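Local coordinates for adenylosuccinate lyase (Francisella tularensis subsp. tularensis SCHU S4, PDB 4EEI), which probably cleaves adenylosuccinate to AMP and fumarate, and releases fumarate from a succinyl-carboxamide ribotide earlier in purine biosynthesis, at residues B[21-26]-B[99-104]; B[32-37]-B[188-193]; B[91-96]-B[210-215]; B[176-181]-B[197-202]. One frame throughout, in Å; residues are numbered along the deposited sequence.

Contact 1: B[21-26]-B[99-104]; sequences AKMLEV and DSALSL. With EDO (1,2-ethanediol), chain P.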
loop_
_atom_site.group_PDB
_atom_site.type_symbol
_atom_site.label_atom_id
_atom_site.label_comp_id
_atom_site.label_asym_id
_atom_site.label_seq_id
_atom_site.Cartn_x
_atom_site.Cartn_y
_atom_site.Cartn_z
ATOM N N ALA B 21 17.204 23.830 16.348
ATOM C CA ALA B 21 17.029 24.204 17.755
ATOM C C ALA B 21 16.864 22.949 18.626
ATOM O O ALA B 21 17.372 22.881 19.749
ATOM C CB ALA B 21 15.861 25.155 17.931
ATOM N N LYS B 22 16.160 21.950 18.108
ATOM C CA LYS B 22 16.002 20.705 18.858
ATOM C C LYS B 22 17.306 19.919 18.895
ATOM O O LYS B 22 17.645 19.321 19.923
ATOM C CB LYS B 22 14.843 19.871 18.293
ATOM C CG LYS B 22 13.459 20.533 18.484
ATOM C CD LYS B 22 13.088 20.651 19.962
ATOM C CE LYS B 22 13.207 22.075 20.490
ATOM N NZ LYS B 22 12.108 22.982 20.037
ATOM N N MET B 23 18.052 19.934 17.791
ATOM C CA MET B 23 19.377 19.311 17.781
ATOM C C MET B 23 20.283 19.947 18.832
ATOM O O MET B 23 21.033 19.255 19.534
ATOM C CB MET B 23 20.015 19.416 16.395
ATOM C CG MET B 23 19.439 18.427 15.381
ATOM S SD MET B 23 20.222 18.622 13.765
ATOM C CE MET B 23 19.285 17.422 12.796
ATOM N N LEU B 24 20.192 21.262 18.954
ATOM C CA LEU B 24 20.994 21.980 19.940
ATOM C C LEU B 24 20.612 21.578 21.361
ATOM O O LEU B 24 21.484 21.383 22.211
ATOM C CB LEU B 24 20.853 23.493 19.754
ATOM C CG LEU B 24 21.661 24.311 20.769
ATOM C CD1 LEU B 24 23.159 24.032 20.636
ATOM C CD2 LEU B 24 21.383 25.802 20.610
ATOM N N GLU B 25 19.313 21.455 21.622
ATOM C CA GLU B 25 18.840 21.064 22.947
ATOM C C GLU B 25 19.356 19.673 23.319
ATOM O O GLU B 25 19.773 19.432 24.457
ATOM C CB GLU B 25 17.306 21.095 23.006
ATOM C CG GLU B 25 16.753 20.720 24.381
ATOM C CD GLU B 25 15.227 20.671 24.435
ATOM O OE1 GLU B 25 14.568 21.142 23.482
ATOM O OE2 GLU B 25 14.691 20.151 25.440
ATOM N N VAL B 26 19.331 18.759 22.353
ATOM C CA VAL B 26 19.862 17.411 22.550
ATOM C C VAL B 26 21.377 17.398 22.777
ATOM O O VAL B 26 21.869 16.695 23.673
ATOM C CB VAL B 26 19.466 16.503 21.371
ATOM C CG1 VAL B 26 20.066 15.124 21.527
ATOM C CG2 VAL B 26 17.954 16.418 21.288
ATOM N N ASP B 99 18.155 11.595 15.879
ATOM C CA ASP B 99 16.989 10.805 16.246
ATOM C C ASP B 99 16.378 11.269 17.561
ATOM O O ASP B 99 15.163 11.244 17.719
ATOM C CB ASP B 99 17.333 9.307 16.296
ATOM C CG ASP B 99 17.495 8.687 14.908
ATOM O OD1 ASP B 99 17.268 9.385 13.888
ATOM O OD2 ASP B 99 17.837 7.485 14.843
ATOM N N SER B 100 17.213 11.688 18.504
ATOM C CA SER B 100 16.693 12.201 19.762
ATOM C C SER B 100 15.967 13.525 19.537
ATOM O O SER B 100 14.914 13.779 20.122
ATOM C CB SER B 100 17.813 12.338 20.795
ATOM O OG SER B 100 18.329 11.060 21.137
ATOM N N ALA B 101 16.509 14.364 18.661
ATOM C CA ALA B 101 15.864 15.633 18.368
ATOM C C ALA B 101 14.585 15.389 17.576
ATOM O O ALA B 101 13.600 16.106 17.739
ATOM C CB ALA B 101 16.810 16.565 17.619
ATOM N N LEU B 102 14.597 14.372 16.720
ATOM C CA LEU B 102 13.404 14.036 15.939
ATOM C C LEU B 102 12.271 13.629 16.873
ATOM O O LEU B 102 11.115 13.955 16.628
ATOM C CB LEU B 102 13.717 12.902 14.963
ATOM C CG LEU B 102 12.572 12.360 14.120
ATOM C CD1 LEU B 102 11.957 13.478 13.297
ATOM C CD2 LEU B 102 13.093 11.266 13.204
ATOM N N SER B 103 12.605 12.928 17.954
ATOM C CA SER B 103 11.587 12.552 18.935
ATOM C C SER B 103 10.946 13.772 19.557
ATOM O O SER B 103 9.756 13.755 19.869
ATOM C CB SER B 103 12.171 11.670 20.034
ATOM O OG SER B 103 12.518 10.405 19.512
ATOM N N LEU B 104 11.739 14.824 19.760
ATOM C CA LEU B 104 11.206 16.058 20.330
ATOM C C LEU B 104 10.243 16.738 19.350
ATOM O O LEU B 104 9.201 17.258 19.756
ATOM C CB LEU B 104 12.333 17.013 20.735
ATOM C CG LEU B 104 13.438 16.499 21.665
ATOM C CD1 LEU B 104 14.399 17.615 22.025
ATOM C CD2 LEU B 104 12.855 15.881 22.927
HETATM C C1 EDO P . 11.320 8.676 16.840
HETATM O O1 EDO P . 11.292 7.240 16.947
HETATM C C2 EDO P . 12.733 9.160 16.513
HETATM O O2 EDO P . 13.622 8.743 17.555
#
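Val-26 lays its CG2 methyl against the backbone of Ala-101, 3.6 Å from Ala-101 N, and sets CG1 3.7 Å from Ser-100 CB. The setting is helix-on-helix packing within the largely helical fold of the lyase 1 family: helix 16-33 crosses the early turns of helix 94-131 steeply, with 119° between the N-to-C directions of the short segments. Their axes come within 8.3 Å, a spacing consistent with the small residue at the crossing. The CA atoms of Lys-22 and Ala-101 are 5.1 Å apart, and the methyl of Ala-101 presses on the backbone linking Lys-22 to Met-23. No hydrogen bond joins the two segments, so the contact between them rests on packing. Val-26 can serve three partners because CG1 stands anti to its own backbone N (chi1 177°), where it meets Ser-100, which leaves CG2 beside that N to meet both Ala-101 and Leu-104; Leu-104 CD1 lies 3.8 Å from Val-26 CG2. The Lys-22 side chain meets Leu-104 through aliphatic carbon. A bend at chi2 (-65°) puts its CD 3.8 Å from Leu-104 CB, and NZ ends away from the contact, bonded to Asn-18 OD1. Met-23 brings CG to 3.9 Å from Ala-101 CB, although its CB points away from helix 94-131. The Met-23 side chain also packs on Ile-69 and Phe-72 of helix 68-77, and comes about 5 Å from the side chain of the AMP-binding Asp-68. Ser-100 offers Val-26 its CB, while its OG is hydrogen-bonded to Asp-96 O and Gln-179 N.

Contact 2: B[32-37]-B[188-193]; sequences EALEDR and CILTTE. With EDO (1,2-ethanediol), chain Y.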
loop_
_atom_site.group_PDB
_atom_site.type_symbol
_atom_site.label_atom_id
_atom_site.label_comp_id
_atom_site.label_asym_id
_atom_site.label_seq_id
_atom_site.Cartn_x
_atom_site.Cartn_y
_atom_site.Cartn_z
ATOM N N GLU B 32 25.722 18.528 29.171
ATOM C CA GLU B 32 25.505 18.811 30.588
ATOM C C GLU B 32 25.711 17.545 31.418
ATOM O O GLU B 32 26.305 17.581 32.496
ATOM C CB GLU B 32 24.095 19.383 30.812
ATOM C CG GLU B 32 23.744 19.631 32.280
ATOM C CD GLU B 32 22.409 20.340 32.471
ATOM O OE1 GLU B 32 21.888 20.939 31.501
ATOM O OE2 GLU B 32 21.881 20.295 33.602
ATOM N N ALA B 33 25.230 16.418 30.905
ATOM C CA ALA B 33 25.462 15.134 31.563
ATOM C C ALA B 33 26.959 14.890 31.733
ATOM O O ALA B 33 27.424 14.470 32.799
ATOM C CB ALA B 33 24.823 14.009 30.755
ATOM N N LEU B 34 27.715 15.172 30.679
ATOM C CA LEU B 34 29.142 14.902 30.674
ATOM C C LEU B 34 29.914 15.822 31.609
ATOM O O LEU B 34 31.097 15.611 31.841
ATOM C CB LEU B 34 29.693 14.975 29.252
ATOM C CG LEU B 34 29.292 13.793 28.365
ATOM C CD1 LEU B 34 29.796 13.964 26.937
ATOM C CD2 LEU B 34 29.810 12.488 28.961
ATOM N N GLU B 35 29.242 16.831 32.150
ATOM C CA GLU B 35 29.858 17.703 33.142
ATOM C C GLU B 35 30.124 16.959 34.449
ATOM O O GLU B 35 30.918 17.404 35.275
ATOM C CB GLU B 35 28.984 18.932 33.397
ATOM C CG GLU B 35 29.154 20.032 32.361
ATOM C CD GLU B 35 28.280 21.238 32.639
ATOM O OE1 GLU B 35 27.828 21.398 33.791
ATOM O OE2 GLU B 35 28.046 22.029 31.701
ATOM N N ASP B 36 29.458 15.823 34.626
ATOM C CA ASP B 36 29.737 14.941 35.753
ATOM C C ASP B 36 31.024 14.154 35.531
ATOM O O ASP B 36 31.490 13.447 36.423
ATOM C CB ASP B 36 28.570 13.981 35.986
ATOM C CG ASP B 36 27.417 14.632 36.721
ATOM O OD1 ASP B 36 27.489 15.850 36.985
ATOM O OD2 ASP B 36 26.438 13.927 37.036
ATOM N N ARG B 37 31.591 14.280 34.337
ATOM C CA ARG B 37 32.868 13.652 34.029
ATOM C C ARG B 37 33.909 14.692 33.629
ATOM O O ARG B 37 34.479 15.367 34.483
ATOM C CB ARG B 37 32.700 12.614 32.920
ATOM C CG ARG B 37 31.669 11.543 33.235
ATOM C CD ARG B 37 32.169 10.163 32.847
ATOM N NE ARG B 37 31.596 9.713 31.583
ATOM C CZ ARG B 37 32.308 9.222 30.575
ATOM N NH1 ARG B 37 31.704 8.838 29.460
ATOM N NH2 ARG B 37 33.625 9.116 30.681
ATOM N N CYS B 188 31.214 3.344 23.318
ATOM C CA CYS B 188 32.677 3.375 23.363
ATOM C C CYS B 188 33.157 4.469 24.313
ATOM O O CYS B 188 34.030 4.255 25.153
ATOM C CB CYS B 188 33.260 3.657 21.979
ATOM S SG CYS B 188 35.078 3.843 22.044
ATOM N N ILE B 189 32.582 5.654 24.154
ATOM C CA ILE B 189 32.997 6.816 24.927
ATOM C C ILE B 189 31.984 7.135 26.032
ATOM O O ILE B 189 32.348 7.385 27.183
ATOM C CB ILE B 189 33.147 8.044 24.014
ATOM C CG1 ILE B 189 34.080 7.733 22.844
ATOM C CG2 ILE B 189 33.649 9.236 24.807
ATOM C CD1 ILE B 189 35.450 7.266 23.273
ATOM N N LEU B 190 30.712 7.128 25.668
ATOM C CA LEU B 190 29.642 7.443 26.604
ATOM C C LEU B 190 29.349 6.251 27.510
ATOM O O LEU B 190 29.793 5.138 27.236
ATOM C CB LEU B 190 28.381 7.828 25.834
ATOM C CG LEU B 190 28.584 8.929 24.794
ATOM C CD1 LEU B 190 27.296 9.177 23.995
ATOM C CD2 LEU B 190 29.054 10.198 25.471
ATOM N N THR B 191 28.616 6.492 28.596
ATOM C CA THR B 191 28.210 5.427 29.511
ATOM C C THR B 191 26.694 5.437 29.572
ATOM O O THR B 191 26.074 6.440 29.212
ATOM C CB THR B 191 28.736 5.656 30.938
ATOM O OG1 THR B 191 28.139 6.838 31.483
ATOM C CG2 THR B 191 30.269 5.778 30.965
ATOM N N THR B 192 26.086 4.348 30.038
ATOM C CA THR B 192 24.624 4.342 30.176
ATOM C C THR B 192 24.159 5.361 31.221
ATOM O O THR B 192 23.039 5.863 31.157
ATOM C CB THR B 192 24.062 2.950 30.502
ATOM O OG1 THR B 192 24.776 2.393 31.611
ATOM C CG2 THR B 192 24.181 2.029 29.284
ATOM N N GLU B 193 25.026 5.666 32.179
ATOM C CA GLU B 193 24.734 6.694 33.169
ATOM C C GLU B 193 24.647 8.081 32.518
ATOM O O GLU B 193 23.743 8.871 32.835
ATOM C CB GLU B 193 25.805 6.687 34.261
ATOM C CG GLU B 193 25.596 7.731 35.348
ATOM C CD GLU B 193 26.728 7.747 36.378
ATOM O OE1 GLU B 193 27.888 8.020 35.994
ATOM O OE2 GLU B 193 26.454 7.485 37.570
HETATM C C1 EDO Y . 33.106 14.756 38.674
HETATM O O1 EDO Y . 32.784 16.011 38.059
HETATM C C2 EDO Y . 34.219 14.073 37.886
HETATM O O2 EDO Y . 35.301 14.995 37.694
HETATM O O HOH W 1 34.531 7.786 28.451
#
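Leu-34 meets Leu-190 through a single pair of methyls, Leu-34 CD1 and Leu-190 CD2 at 4.1 Å, the two side chains crossing at about a right angle. The contact joins the C-terminal part of the 16-33 region to the N-cap of helix 192-202, where Thr-191 OG1 receives the backbone N of Asp-194. Two residues on, Asp-36 forms salt bridges through OD2 to Lys-197 and through OD1 to Lys-41. The chain turns here through i to i+3 bonds, with Arg-37 N 2.9 Å from Leu-34 O, and this turn presents the Arg-37 side chain to the loop before helix 192-202. Arg-37 carries the polar part of the contact. Its NH1 donates to Ile-189 O at 2.8 Å with an N-H...O angle of 149°; the acceptor lies close to the guanidinium plane, though the bond is bent. The C=O...N angle is 143°, with the donor tilted slightly from the carbonyl plane. Thr-191 approaches tip to tip and places CG2 over one guanidinium face, 3.7 Å from Arg-37 NH1. The same NH1 also forms a salt bridge with Asp-194, which should help neutralise the charge at this exposed site. Residues 189 and 190 also border a second subunit: Lys-420 NZ of that subunit bonds to Leu-190 O, and its His-358 packs on Ile-189. A water closes the edge of the arrangement. It accepts from Arg-37 NH2 at 2.8 Å and donates to Ile-189 O at 2.6 Å, so that carbonyl oxygen is gripped twice.

Contact 3: B[91-96]-B[210-215]; sequences GVTSSD and STQVIP. With AMP (adenosine monophosphate), chain O; SIN (succinic acid), chain S.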
loop_
_atom_site.group_PDB
_atom_site.type_symbol
_atom_site.label_atom_id
_atom_site.label_comp_id
_atom_site.label_asym_id
_atom_site.label_seq_id
_atom_site.Cartn_x
_atom_site.Cartn_y
_atom_site.Cartn_z
ATOM N N GLY B 91 31.669 12.059 21.930
ATOM C CA GLY B 91 31.254 10.693 22.218
ATOM C C GLY B 91 30.017 10.214 21.469
ATOM O O GLY B 91 29.869 9.014 21.211
ATOM N N VAL B 92 29.130 11.137 21.122
ATOM C CA VAL B 92 27.909 10.782 20.398
ATOM C C VAL B 92 28.187 10.480 18.934
ATOM O O VAL B 92 29.207 10.907 18.388
ATOM C CB VAL B 92 26.866 11.912 20.450
ATOM C CG1 VAL B 92 26.252 12.015 21.831
ATOM C CG2 VAL B 92 27.493 13.247 20.040
ATOM N N THR B 93 27.281 9.737 18.304
ATOM C CA THR B 93 27.265 9.615 16.852
ATOM C C THR B 93 26.240 10.636 16.335
ATOM O O THR B 93 25.370 11.068 17.104
ATOM C CB THR B 93 26.906 8.165 16.428
ATOM O OG1 THR B 93 27.160 7.985 15.032
ATOM C CG2 THR B 93 25.448 7.864 16.725
ATOM N N SER B 94 26.341 11.060 15.072
ATOM C CA SER B 94 25.385 12.043 14.542
ATOM C C SER B 94 23.931 11.659 14.820
ATOM O O SER B 94 23.125 12.504 15.200
ATOM C CB SER B 94 25.580 12.278 13.036
ATOM O OG SER B 94 26.873 12.773 12.754
ATOM N N SER B 95 23.592 10.385 14.659
ATOM C CA SER B 95 22.193 10.001 14.811
ATOM C C SER B 95 21.706 9.921 16.263
ATOM O O SER B 95 20.503 9.855 16.498
ATOM C CB SER B 95 21.881 8.716 14.037
ATOM O OG SER B 95 21.741 8.996 12.659
ATOM N N ASP B 96 22.617 9.917 17.234
ATOM C CA ASP B 96 22.190 10.086 18.622
ATOM C C ASP B 96 21.510 11.442 18.711
ATOM O O ASP B 96 20.500 11.611 19.392
ATOM C CB ASP B 96 23.388 10.090 19.583
ATOM C CG ASP B 96 23.972 8.705 19.832
ATOM O OD1 ASP B 96 23.232 7.703 19.766
ATOM O OD2 ASP B 96 25.189 8.632 20.119
ATOM N N SER B 210 19.357 0.457 21.244
ATOM C CA SER B 210 19.611 1.322 20.103
ATOM C C SER B 210 20.780 0.799 19.281
ATOM O O SER B 210 21.610 0.041 19.779
ATOM C CB SER B 210 19.893 2.752 20.567
ATOM O OG SER B 210 21.015 2.792 21.429
ATOM N N THR B 211 20.840 1.206 18.019
ATOM C CA THR B 211 21.998 0.928 17.186
ATOM C C THR B 211 22.819 2.199 17.017
ATOM O O THR B 211 22.965 2.974 17.960
ATOM C CB THR B 211 21.596 0.368 15.807
ATOM O OG1 THR B 211 20.603 1.211 15.211
ATOM C CG2 THR B 211 21.041 -1.040 15.948
ATOM N N GLN B 212 23.125 2.528 15.770
ATOM C CA GLN B 212 23.470 3.898 15.452
ATOM C C GLN B 212 22.193 4.711 15.615
ATOM O O GLN B 212 22.225 5.865 16.035
ATOM C CB GLN B 212 24.011 4.021 14.029
ATOM C CG GLN B 212 24.447 5.432 13.667
ATOM C CD GLN B 212 25.469 5.462 12.550
ATOM O OE1 GLN B 212 25.142 5.754 11.403
ATOM N NE2 GLN B 212 26.719 5.161 12.884
ATOM N N VAL B 213 21.070 4.097 15.252
ATOM C CA VAL B 213 19.787 4.785 15.193
ATOM C C VAL B 213 18.817 4.247 16.240
ATOM O O VAL B 213 19.032 3.178 16.808
ATOM C CB VAL B 213 19.140 4.655 13.803
ATOM C CG1 VAL B 213 19.997 5.343 12.753
ATOM C CG2 VAL B 213 18.930 3.191 13.453
ATOM N N ILE B 214 17.749 4.997 16.484
ATOM C CA ILE B 214 16.593 4.482 17.210
ATOM C C ILE B 214 15.799 3.656 16.205
ATOM O O ILE B 214 15.654 4.074 15.053
ATOM C CB ILE B 214 15.753 5.654 17.730
ATOM C CG1 ILE B 214 16.428 6.269 18.964
ATOM C CG2 ILE B 214 14.325 5.229 18.045
ATOM C CD1 ILE B 214 15.697 7.477 19.528
ATOM N N PRO B 215 15.303 2.473 16.614
ATOM C CA PRO B 215 14.622 1.611 15.629
ATOM C C PRO B 215 13.345 2.249 15.082
ATOM O O PRO B 215 12.613 2.930 15.811
ATOM C CB PRO B 215 14.309 0.326 16.421
ATOM C CG PRO B 215 14.358 0.748 17.881
ATOM C CD PRO B 215 15.399 1.837 17.944
HETATM P P AMP O . 19.752 12.697 3.015
HETATM O O1P AMP O . 19.452 13.758 1.988
HETATM O O2P AMP O . 19.920 11.312 2.448
HETATM O O3P AMP O . 18.887 12.763 4.248
HETATM O "O5'" AMP O . 21.220 13.080 3.554
HETATM C "C5'" AMP O . 21.761 12.438 4.708
HETATM C "C4'" AMP O . 22.891 13.287 5.279
HETATM O "O4'" AMP O . 23.446 12.655 6.435
HETATM C "C3'" AMP O . 24.020 13.450 4.274
HETATM O "O3'" AMP O . 24.399 14.826 4.224
HETATM C "C2'" AMP O . 25.165 12.632 4.827
HETATM O "O2'" AMP O . 26.419 13.270 4.584
HETATM C "C1'" AMP O . 24.867 12.567 6.314
HETATM N N9 AMP O . 25.376 11.306 6.904
HETATM C C8 AMP O . 26.241 10.456 6.325
HETATM N N7 AMP O . 26.505 9.403 7.135
HETATM C C5 AMP O . 25.798 9.576 8.265
HETATM C C6 AMP O . 25.615 8.835 9.534
HETATM N N6 AMP O . 26.262 7.668 9.759
HETATM N N1 AMP O . 24.782 9.367 10.454
HETATM C C2 AMP O . 24.134 10.527 10.240
HETATM N N3 AMP O . 24.252 11.250 9.114
HETATM C C4 AMP O . 25.056 10.834 8.107
HETATM C C1 SIN S . 29.196 6.961 9.801
HETATM O O1 SIN S . 29.662 6.752 8.661
HETATM O O2 SIN S . 29.066 6.060 10.658
HETATM C C2 SIN S . 28.770 8.367 10.152
HETATM C C3 SIN S . 29.096 8.659 11.611
HETATM C C4 SIN S . 28.609 10.044 11.963
HETATM O O3 SIN S . 28.634 10.399 13.160
HETATM O O4 SIN S . 28.198 10.782 11.043
#
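Thr-93 and Gln-212 cross at about a right angle beside the ligands, Thr-93 OG1 lying 3.6 Å from Gln-212 NE2. The contact is part of the active-site pocket, where the N-terminal end of helix 94-131 meets a loop: Ser-94 on the helix side bonds succinate, and Gln-212 on the loop side bonds both ligands. Between the segments there is packing alone, with Ser-95 CB 3.5 Å from Gln-212 O and Val-213 CG1 near Ser-95 OG, which is itself bonded to Arg-301. Ligand hydrogen bonds form the second group. Ser-94 N donates almost straight (168°) to succinate O3 at 3.1 Å, and Ser-94 OG donates to succinate O4 at 2.9 Å. One carboxylate thus sits at the helix start, whose dipole may stabilise its charge. Gln-212 OE1 accepts from AMP N6 at 2.8 Å, whereas NE2 reaches succinate O2 only weakly; Arg-301 NH1 and Ala-183 O hold the two ends of the amide. His-67 and Ser-140 of the second subunit complete the succinate site. Internal bonding shapes the helix start: Thr-93 N donates a hydrogen bond to Asp-96 OD2 at 3.0 Å, approaching 45° out of the carboxylate plane.

Contact 4: B[176-181]-B[197-202]; sequences LTVQFS and KAADIL. With EDO (1,2-ethanediol), chain C.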
loop_
_atom_site.group_PDB
_atom_site.type_symbol
_atom_site.label_atom_id
_atom_site.label_comp_id
_atom_site.label_asym_id
_atom_site.label_seq_id
_atom_site.Cartn_x
_atom_site.Cartn_y
_atom_site.Cartn_z
ATOM N N LEU B 176 7.817 7.257 22.454
ATOM C CA LEU B 176 8.997 7.991 22.004
ATOM C C LEU B 176 10.160 7.794 22.966
ATOM O O LEU B 176 9.959 7.689 24.170
ATOM C CB LEU B 176 8.684 9.484 21.903
ATOM C CG LEU B 176 7.659 9.879 20.844
ATOM C CD1 LEU B 176 7.498 11.385 20.810
ATOM C CD2 LEU B 176 8.094 9.351 19.493
ATOM N N THR B 177 11.374 7.758 22.427
ATOM C CA THR B 177 12.569 7.546 23.229
ATOM C C THR B 177 13.684 8.455 22.731
ATOM O O THR B 177 13.551 9.099 21.688
ATOM C CB THR B 177 13.091 6.099 23.067
ATOM O OG1 THR B 177 13.282 5.824 21.670
ATOM C CG2 THR B 177 12.115 5.070 23.671
ATOM N N VAL B 178 14.794 8.474 23.463
ATOM C CA VAL B 178 16.010 9.106 22.973
ATOM C C VAL B 178 17.170 8.120 23.098
ATOM O O VAL B 178 17.038 7.069 23.742
ATOM C CB VAL B 178 16.315 10.405 23.737
ATOM C CG1 VAL B 178 15.206 11.433 23.501
ATOM C CG2 VAL B 178 16.463 10.107 25.220
ATOM N N GLN B 179 18.302 8.441 22.478
ATOM C CA GLN B 179 19.477 7.586 22.587
ATOM C C GLN B 179 20.740 8.422 22.690
ATOM O O GLN B 179 20.865 9.456 22.036
ATOM C CB GLN B 179 19.588 6.640 21.380
ATOM C CG GLN B 179 19.682 7.375 20.029
ATOM C CD GLN B 179 20.480 6.605 18.982
ATOM O OE1 GLN B 179 21.123 5.604 19.288
ATOM N NE2 GLN B 179 20.444 7.080 17.741
ATOM N N PHE B 180 21.676 7.974 23.518
ATOM C CA PHE B 180 23.023 8.520 23.493
ATOM C C PHE B 180 23.975 7.341 23.657
ATOM O O PHE B 180 24.609 7.175 24.699
ATOM C CB PHE B 180 23.219 9.552 24.611
ATOM C CG PHE B 180 22.286 10.734 24.521
ATOM C CD1 PHE B 180 22.643 11.860 23.793
ATOM C CD2 PHE B 180 21.062 10.724 25.180
ATOM C CE1 PHE B 180 21.793 12.957 23.708
ATOM C CE2 PHE B 180 20.193 11.827 25.106
ATOM C CZ PHE B 180 20.562 12.939 24.368
ATOM N N SER B 181 24.051 6.508 22.619
ATOM C CA SER B 181 24.739 5.227 22.718
ATOM C C SER B 181 25.993 5.140 21.844
ATOM O O SER B 181 26.707 4.143 21.873
ATOM C CB SER B 181 23.773 4.086 22.379
ATOM O OG SER B 181 23.140 4.295 21.130
ATOM N N LYS B 197 21.182 10.382 32.305
ATOM C CA LYS B 197 21.110 11.760 32.794
ATOM C C LYS B 197 20.630 12.703 31.695
ATOM O O LYS B 197 19.768 13.553 31.912
ATOM C CB LYS B 197 22.471 12.219 33.324
ATOM C CG LYS B 197 22.905 11.539 34.613
ATOM C CD LYS B 197 24.324 11.956 35.003
ATOM C CE LYS B 197 24.823 11.188 36.220
ATOM N NZ LYS B 197 26.308 11.283 36.352
ATOM N N ALA B 198 21.191 12.539 30.505
ATOM C CA ALA B 198 20.813 13.372 29.372
ATOM C C ALA B 198 19.344 13.162 29.010
ATOM O O ALA B 198 18.631 14.117 28.709
ATOM C CB ALA B 198 21.701 13.067 28.182
ATOM N N ALA B 199 18.899 11.905 29.019
ATOM C CA ALA B 199 17.497 11.586 28.734
ATOM C C ALA B 199 16.563 12.205 29.770
ATOM O O ALA B 199 15.478 12.695 29.428
ATOM C CB ALA B 199 17.295 10.076 28.657
ATOM N N ASP B 200 16.981 12.189 31.035
ATOM C CA ASP B 200 16.184 12.796 32.104
ATOM C C ASP B 200 16.049 14.311 31.922
ATOM O O ASP B 200 15.010 14.899 32.232
ATOM C CB ASP B 200 16.786 12.495 33.480
ATOM C CG ASP B 200 16.536 11.064 33.936
ATOM O OD1 ASP B 200 15.688 10.373 33.329
ATOM O OD2 ASP B 200 17.190 10.639 34.916
ATOM N N ILE B 201 17.106 14.942 31.423
ATOM C CA ILE B 201 17.046 16.371 31.111
ATOM C C ILE B 201 16.021 16.630 30.003
ATOM O O ILE B 201 15.272 17.610 30.048
ATOM C CB ILE B 201 18.441 16.919 30.730
ATOM C CG1 ILE B 201 19.319 17.035 31.982
ATOM C CG2 ILE B 201 18.333 18.284 30.067
ATOM C CD1 ILE B 201 20.795 17.178 31.685
ATOM N N LEU B 202 15.966 15.739 29.021
ATOM C CA LEU B 202 15.046 15.903 27.898
ATOM C C LEU B 202 13.613 15.515 28.249
ATOM O O LEU B 202 12.662 16.018 27.637
ATOM C CB LEU B 202 15.527 15.100 26.689
ATOM C CG LEU B 202 16.836 15.580 26.070
ATOM C CD1 LEU B 202 17.223 14.698 24.869
ATOM C CD2 LEU B 202 16.717 17.055 25.662
HETATM C C1 EDO C . 7.591 8.598 26.362
HETATM O O1 EDO C . 7.745 7.210 26.033
HETATM C C2 EDO C . 7.479 8.794 27.873
HETATM O O2 EDO C . 7.654 10.177 28.212
#
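Gln-179 NE2 is held by two carbonyl oxygens, Gln-212 O and, weakly, Ser-95 O, and the extended backbone around it turns its neighbours Val-178 and Phe-180 the other way, onto Ala-198, Ala-199 and Leu-202. The alternation is that of an extended loop segment laid against a helix: residues 178 and 180 point toward helix 192-202 and residue 179 away from it. Nothing polar bridges the two segments, and all five touching residues are buried, so this is apolar packing. The ring of Phe-180 dominates. Ala-198 CB makes a CH-pi contact with it, 3.9 Å from the ring centroid and 23° off the normal, shifted toward the rim so that its nearest ring atom is Phe-180 CE2 at 3.6 Å. Leu-202 CD1 approaches differently, lying near the ring plane at the edge, 3.8 Å from Phe-180 CZ. Ala-198 and Leu-202, one helical turn apart, therefore meet a face and an edge of the same ring. The backbone N of Phe-180 is hydrogen-bonded to Glu-195 OE2 on the same helix 192-202. Helix 16-33 supplies further packing, since Val-26 and Ile-30 also touch the ring. Val-178 divides its methyls between two helix residues: CG1 goes to Leu-202 CD1 at 4.1 Å, the side chains crossing at a slant. Its other branch makes the tightest apolar contact between the segments, Val-178 CG2 standing 3.5 Å from Ala-199 CB.

Overall arrangement
The four contacts share their elements: helix 16-33 serves contacts 1 and 2, helix 94-131 contacts 1 and 3, and helix 192-202 contacts 2 and 4. Contact 3 is the one that bonds AMP and succinate. Contact 1 adjoins it, centres 12 Å apart, where Asp-99 OD2 probably bonds to Ile-214 N at 3.0 Å. Contact 4 lies 10 Å from contact 1 between centres and is tied to it by a probable bond, Ser-103 OG to Thr-177 O at 2.7 Å. Contact 2 reaches contact 3 through packing, Leu-190 CD1 being 3.7 Å from Val-92 CG1. The side chains of Met-23, Leu-190 and Phe-180 stand about 11 to 12 Å from succinate.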